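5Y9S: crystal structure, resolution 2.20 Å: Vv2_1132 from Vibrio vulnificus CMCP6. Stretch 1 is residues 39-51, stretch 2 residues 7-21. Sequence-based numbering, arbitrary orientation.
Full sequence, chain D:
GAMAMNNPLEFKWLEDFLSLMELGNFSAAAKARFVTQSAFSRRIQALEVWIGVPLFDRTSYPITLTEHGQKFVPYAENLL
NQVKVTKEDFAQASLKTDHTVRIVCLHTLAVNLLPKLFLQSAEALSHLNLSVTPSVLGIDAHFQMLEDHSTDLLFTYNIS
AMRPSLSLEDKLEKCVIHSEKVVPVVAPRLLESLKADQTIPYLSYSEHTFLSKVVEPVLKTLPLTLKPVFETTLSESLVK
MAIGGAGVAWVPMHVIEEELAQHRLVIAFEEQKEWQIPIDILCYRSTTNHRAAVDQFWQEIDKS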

# COMPACT_ATOMS: atom_id res chain seq x y z
N ALA D 39 29.38 -1.88 6.19
CA ALA D 39 28.13 -2.62 6.13
C ALA D 39 27.09 -1.91 5.28
O ALA D 39 26.30 -2.58 4.60
CB ALA D 39 27.59 -2.87 7.54
N PHE D 40 27.09 -0.58 5.26
CA PHE D 40 26.15 0.13 4.41
C PHE D 40 26.33 -0.25 2.95
O PHE D 40 25.37 -0.59 2.26
CB PHE D 40 26.28 1.63 4.58
CG PHE D 40 25.16 2.39 3.91
CD1 PHE D 40 23.89 2.39 4.46
CD2 PHE D 40 25.37 3.04 2.71
CE1 PHE D 40 22.84 3.07 3.84
CE2 PHE D 40 24.32 3.72 2.08
CZ PHE D 40 23.05 3.73 2.65
N SER D 41 27.59 -0.20 2.48
CA SER D 41 27.92 -0.59 1.11
C SER D 41 27.42 -1.98 0.79
O SER D 41 26.83 -2.22 -0.27
CB SER D 41 29.43 -0.55 0.90
OG SER D 41 29.79 0.73 0.45
N ARG D 42 27.65 -2.92 1.71
CA ARG D 42 27.22 -4.30 1.49
C ARG D 42 25.71 -4.40 1.44
O ARG D 42 25.16 -5.22 0.69
CB ARG D 42 27.80 -5.20 2.58
CG ARG D 42 27.89 -6.68 2.22
CD ARG D 42 28.89 -7.38 3.15
NE ARG D 42 30.27 -7.02 2.86
CZ ARG D 42 31.11 -6.44 3.72
NH1 ARG D 42 30.70 -6.14 4.96
NH2 ARG D 42 32.36 -6.15 3.35
N ARG D 43 25.01 -3.55 2.20
CA ARG D 43 23.56 -3.61 2.17
C ARG D 43 23.04 -3.09 0.85
O ARG D 43 22.22 -3.74 0.19
CB ARG D 43 22.97 -2.84 3.35
CG ARG D 43 23.40 -3.42 4.71
CD ARG D 43 22.27 -3.50 5.73
NE ARG D 43 21.71 -2.19 6.01
CZ ARG D 43 21.58 -1.71 7.23
NH1 ARG D 43 21.98 -2.45 8.25
NH2 ARG D 43 21.07 -0.50 7.44
N ILE D 44 23.57 -1.94 0.41
CA ILE D 44 23.16 -1.35 -0.87
C ILE D 44 23.43 -2.33 -2.01
O ILE D 44 22.63 -2.45 -2.96
CB ILE D 44 23.89 -0.02 -1.06
CG1 ILE D 44 23.41 0.99 -0.00
CG2 ILE D 44 23.74 0.49 -2.48
CD1 ILE D 44 22.07 1.66 -0.33
N GLN D 45 24.53 -3.05 -1.94
CA GLN D 45 24.86 -3.99 -2.99
C GLN D 45 23.91 -5.18 -2.98
O GLN D 45 23.41 -5.59 -4.03
CB GLN D 45 26.32 -4.44 -2.85
CG GLN D 45 26.62 -5.78 -3.48
CD GLN D 45 28.12 -6.04 -3.55
OE1 GLN D 45 28.84 -5.88 -2.56
NE2 GLN D 45 28.61 -6.43 -4.73
N ALA D 46 23.60 -5.71 -1.79
CA ALA D 46 22.61 -6.79 -1.70
C ALA D 46 21.25 -6.35 -2.24
O ALA D 46 20.57 -7.12 -2.92
CB ALA D 46 22.47 -7.27 -0.27
N LEU D 47 20.84 -5.11 -1.94
CA LEU D 47 19.58 -4.60 -2.48
C LEU D 47 19.63 -4.54 -4.00
O LEU D 47 18.62 -4.83 -4.67
CB LEU D 47 19.28 -3.21 -1.92
CG LEU D 47 18.12 -2.47 -2.60
CD1 LEU D 47 16.79 -3.24 -2.48
CD2 LEU D 47 17.98 -1.12 -2.01
N GLU D 48 20.77 -4.17 -4.57
CA GLU D 48 20.84 -4.09 -6.03
C GLU D 48 20.87 -5.49 -6.65
O GLU D 48 20.17 -5.73 -7.65
CB GLU D 48 22.04 -3.24 -6.47
CG GLU D 48 21.77 -1.74 -6.24
CD GLU D 48 22.78 -0.78 -6.85
OE1 GLU D 48 22.38 0.35 -7.20
OE2 GLU D 48 23.97 -1.13 -6.97
N VAL D 49 21.64 -6.41 -6.06
CA VAL D 49 21.61 -7.81 -6.49
C VAL D 49 20.19 -8.36 -6.45
O VAL D 49 19.71 -8.98 -7.41
CB VAL D 49 22.54 -8.66 -5.60
CG1 VAL D 49 22.34 -10.14 -5.93
CG2 VAL D 49 23.99 -8.25 -5.80
N TRP D 50 19.49 -8.13 -5.34
CA TRP D 50 18.14 -8.65 -5.19
C TRP D 50 17.19 -8.10 -6.26
O TRP D 50 16.50 -8.87 -6.93
CB TRP D 50 17.62 -8.32 -3.79
CG TRP D 50 16.25 -8.86 -3.55
CD1 TRP D 50 15.94 -10.12 -3.14
CD2 TRP D 50 15.01 -8.17 -3.69
NE1 TRP D 50 14.57 -10.25 -3.00
CE2 TRP D 50 13.98 -9.06 -3.32
CE3 TRP D 50 14.67 -6.86 -4.06
CZ2 TRP D 50 12.64 -8.71 -3.35
CZ3 TRP D 50 13.34 -6.51 -4.07
CH2 TRP D 50 12.34 -7.43 -3.74
N ILE D 51 17.13 -6.78 -6.41
CA ILE D 51 16.21 -6.19 -7.39
C ILE D 51 16.61 -6.49 -8.84
O ILE D 51 15.77 -6.40 -9.73
CB ILE D 51 16.13 -4.66 -7.19
CG1 ILE D 51 14.84 -4.11 -7.83
CG2 ILE D 51 17.33 -4.01 -7.85
CD1 ILE D 51 13.57 -4.43 -7.09
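Stretch 2, residues 7-21: NPLEFKWLEDFLSLM

Two helices that cross steeply can share only a short length of surface, and a large aromatic side chain at the crossing often anchors the packing. Here that residue is Trp-13, which has more of its surface covered than any other residue of the two stretches. Its CA-to-CB bond points toward stretch 1, and the side chain sits as a knob among Arg-43, Ala-46, Leu-47 and Trp-50, spaced i, i+3, i+4 and i+7, so that they line one face of the helix. The ring lies flat against the backbone: Leu-47 CA stands 4.1 Å from the centroid of its six-membered ring, a CH-pi contact over the face, and the CA atoms of Leu-47 and Trp-13 are just 6.1 Å apart. Ala-46 CB reaches Trp-13 CZ2 at 3.4 Å, while Leu-47 CD1 lies 3.9 Å from Trp-13 CE3.

Stretch 2 enters as an extended segment and becomes helical, continuing through Met-21; stretch 1 is helical throughout. The axes approach to 9.5 Å and cross at -107°, so the helices run neither parallel nor antiparallel, and contacts fan out from the crossing. Toward the C-terminal part of helix 11-21, Leu-47 CD2 meets Phe-17 CB at 3.8 Å, Ile-44 CD1 meets Leu-20 CD2 at 3.8 Å, and Phe-40 CZ touches Leu-20 CB at 3.7 Å. In the other direction, Trp-50 CB packs on Trp-13 CZ3 at 3.6 Å, and the extended segment lays Leu-9 over the Trp-50 ring face, with Leu-9 CB 3.5 Å from Trp-50 CZ2.

Polar groups close the edges. Trp-50 NE1 gives a weak hydrogen bond to Asn-7 O at 3.5 Å. The stronger link is a two-pronged salt bridge: Arg-43 NH2 donates to Asp-16 OD1 at 2.6 Å, and Arg-43 NE to Asp-16 OD2 at a very short 2.3 Å. Lys-12 CD covers one guanidinium face, 3.5 Å from Arg-43 NH1.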

# COMPACT_ATOMS: atom_id res chain seq x y z
N ASN D 7 15.19 -15.81 -2.46
CA ASN D 7 16.00 -15.00 -1.56
C ASN D 7 15.16 -13.91 -0.88
O ASN D 7 14.24 -13.35 -1.49
CB ASN D 7 17.18 -14.37 -2.31
CG ASN D 7 18.14 -13.65 -1.38
OD1 ASN D 7 17.89 -12.50 -1.01
ND2 ASN D 7 19.21 -14.33 -0.97
N PRO D 8 15.46 -13.60 0.41
CA PRO D 8 14.60 -12.67 1.16
C PRO D 8 14.93 -11.21 0.93
O PRO D 8 16.09 -10.80 1.08
CB PRO D 8 14.86 -13.07 2.62
CG PRO D 8 16.28 -13.51 2.61
CD PRO D 8 16.47 -14.22 1.29
N LEU D 9 13.94 -10.39 0.59
CA LEU D 9 14.15 -8.96 0.71
C LEU D 9 14.34 -8.60 2.17
O LEU D 9 13.65 -9.11 3.05
CB LEU D 9 12.98 -8.18 0.12
CG LEU D 9 12.81 -6.73 0.50
CD1 LEU D 9 13.68 -5.87 -0.39
CD2 LEU D 9 11.35 -6.36 0.33
N GLU D 10 15.28 -7.70 2.44
CA GLU D 10 15.56 -7.28 3.80
C GLU D 10 14.97 -5.90 4.04
O GLU D 10 15.22 -4.97 3.28
CB GLU D 10 17.06 -7.28 4.08
CG GLU D 10 17.68 -8.65 3.95
CD GLU D 10 18.60 -8.98 5.10
OE1 GLU D 10 18.59 -8.24 6.10
OE2 GLU D 10 19.34 -9.98 4.98
N PHE D 11 14.19 -5.79 5.11
CA PHE D 11 13.43 -4.57 5.35
C PHE D 11 14.34 -3.35 5.40
O PHE D 11 13.98 -2.29 4.86
CB PHE D 11 12.63 -4.73 6.65
CG PHE D 11 12.15 -3.44 7.24
CD1 PHE D 11 10.96 -2.88 6.81
CD2 PHE D 11 12.87 -2.80 8.24
CE1 PHE D 11 10.51 -1.69 7.36
CE2 PHE D 11 12.42 -1.61 8.78
CZ PHE D 11 11.24 -1.06 8.34
N LYS D 12 15.51 -3.46 6.03
CA LYS D 12 16.27 -2.22 6.24
C LYS D 12 16.96 -1.72 4.97
O LYS D 12 17.40 -0.57 4.96
CB LYS D 12 17.29 -2.37 7.38
CG LYS D 12 17.89 -3.74 7.56
CD LYS D 12 18.78 -3.76 8.79
CE LYS D 12 17.99 -4.12 10.06
NZ LYS D 12 18.77 -3.91 11.32
N TRP D 13 17.04 -2.53 3.91
CA TRP D 13 17.46 -2.05 2.59
C TRP D 13 16.64 -0.83 2.15
O TRP D 13 17.16 0.09 1.49
CB TRP D 13 17.29 -3.15 1.54
CG TRP D 13 18.20 -4.33 1.70
CD1 TRP D 13 19.31 -4.42 2.50
CD2 TRP D 13 18.07 -5.61 1.04
NE1 TRP D 13 19.88 -5.66 2.37
CE2 TRP D 13 19.15 -6.41 1.48
CE3 TRP D 13 17.17 -6.15 0.13
CZ2 TRP D 13 19.33 -7.71 1.05
CZ3 TRP D 13 17.35 -7.44 -0.30
CH2 TRP D 13 18.44 -8.21 0.15
N LEU D 14 15.36 -0.81 2.51
CA LEU D 14 14.49 0.26 2.05
C LEU D 14 14.91 1.60 2.64
O LEU D 14 15.13 2.57 1.91
CB LEU D 14 13.05 -0.05 2.43
CG LEU D 14 12.58 -1.41 1.93
CD1 LEU D 14 11.17 -1.67 2.39
CD2 LEU D 14 12.66 -1.46 0.43
N GLU D 15 15.03 1.68 3.96
CA GLU D 15 15.53 2.93 4.54
C GLU D 15 16.97 3.17 4.13
O GLU D 15 17.35 4.32 3.90
CB GLU D 15 15.39 2.91 6.07
CG GLU D 15 14.24 2.05 6.59
CD GLU D 15 14.14 2.01 8.13
OE1 GLU D 15 14.16 3.10 8.75
OE2 GLU D 15 14.05 0.89 8.71
N ASP D 16 17.77 2.11 4.00
CA ASP D 16 19.10 2.26 3.41
C ASP D 16 19.01 3.00 2.09
O ASP D 16 19.69 4.01 1.87
CB ASP D 16 19.76 0.90 3.18
CG ASP D 16 20.21 0.24 4.46
OD1 ASP D 16 20.23 0.95 5.49
OD2 ASP D 16 20.51 -0.97 4.46
N PHE D 17 18.11 2.53 1.23
CA PHE D 17 17.93 3.15 -0.07
C PHE D 17 17.52 4.62 0.07
O PHE D 17 18.17 5.50 -0.49
CB PHE D 17 16.91 2.37 -0.89
CG PHE D 17 16.43 3.11 -2.09
CD1 PHE D 17 17.13 3.04 -3.29
CD2 PHE D 17 15.28 3.90 -2.03
CE1 PHE D 17 16.69 3.74 -4.41
CE2 PHE D 17 14.85 4.61 -3.14
CZ PHE D 17 15.55 4.52 -4.34
N LEU D 18 16.42 4.88 0.79
CA LEU D 18 15.98 6.27 0.98
C LEU D 18 17.11 7.14 1.52
O LEU D 18 17.38 8.24 1.01
CB LEU D 18 14.80 6.30 1.95
CG LEU D 18 13.49 5.62 1.48
CD1 LEU D 18 12.29 6.17 2.22
CD2 LEU D 18 13.26 5.80 0.00
N SER D 19 17.82 6.64 2.54
CA SER D 19 18.85 7.46 3.19
C SER D 19 19.97 7.82 2.22
O SER D 19 20.49 8.94 2.27
CB SER D 19 19.41 6.75 4.42
OG SER D 19 20.68 7.29 4.74
N LEU D 20 20.37 6.90 1.33
CA LEU D 20 21.42 7.28 0.39
C LEU D 20 20.88 8.14 -0.74
O LEU D 20 21.62 8.92 -1.32
CB LEU D 20 22.15 6.04 -0.16
CG LEU D 20 22.88 6.15 -1.51
CD1 LEU D 20 24.03 7.12 -1.43
CD2 LEU D 20 23.40 4.79 -1.93
N MET D 21 19.58 8.05 -1.04
CA MET D 21 19.02 8.94 -2.06
C MET D 21 19.02 10.39 -1.59
O MET D 21 19.27 11.30 -2.39
CB MET D 21 17.60 8.50 -2.42
CG MET D 21 16.90 9.39 -3.45
SD MET D 21 15.11 9.06 -3.56
CE MET D 21 14.56 10.38 -4.68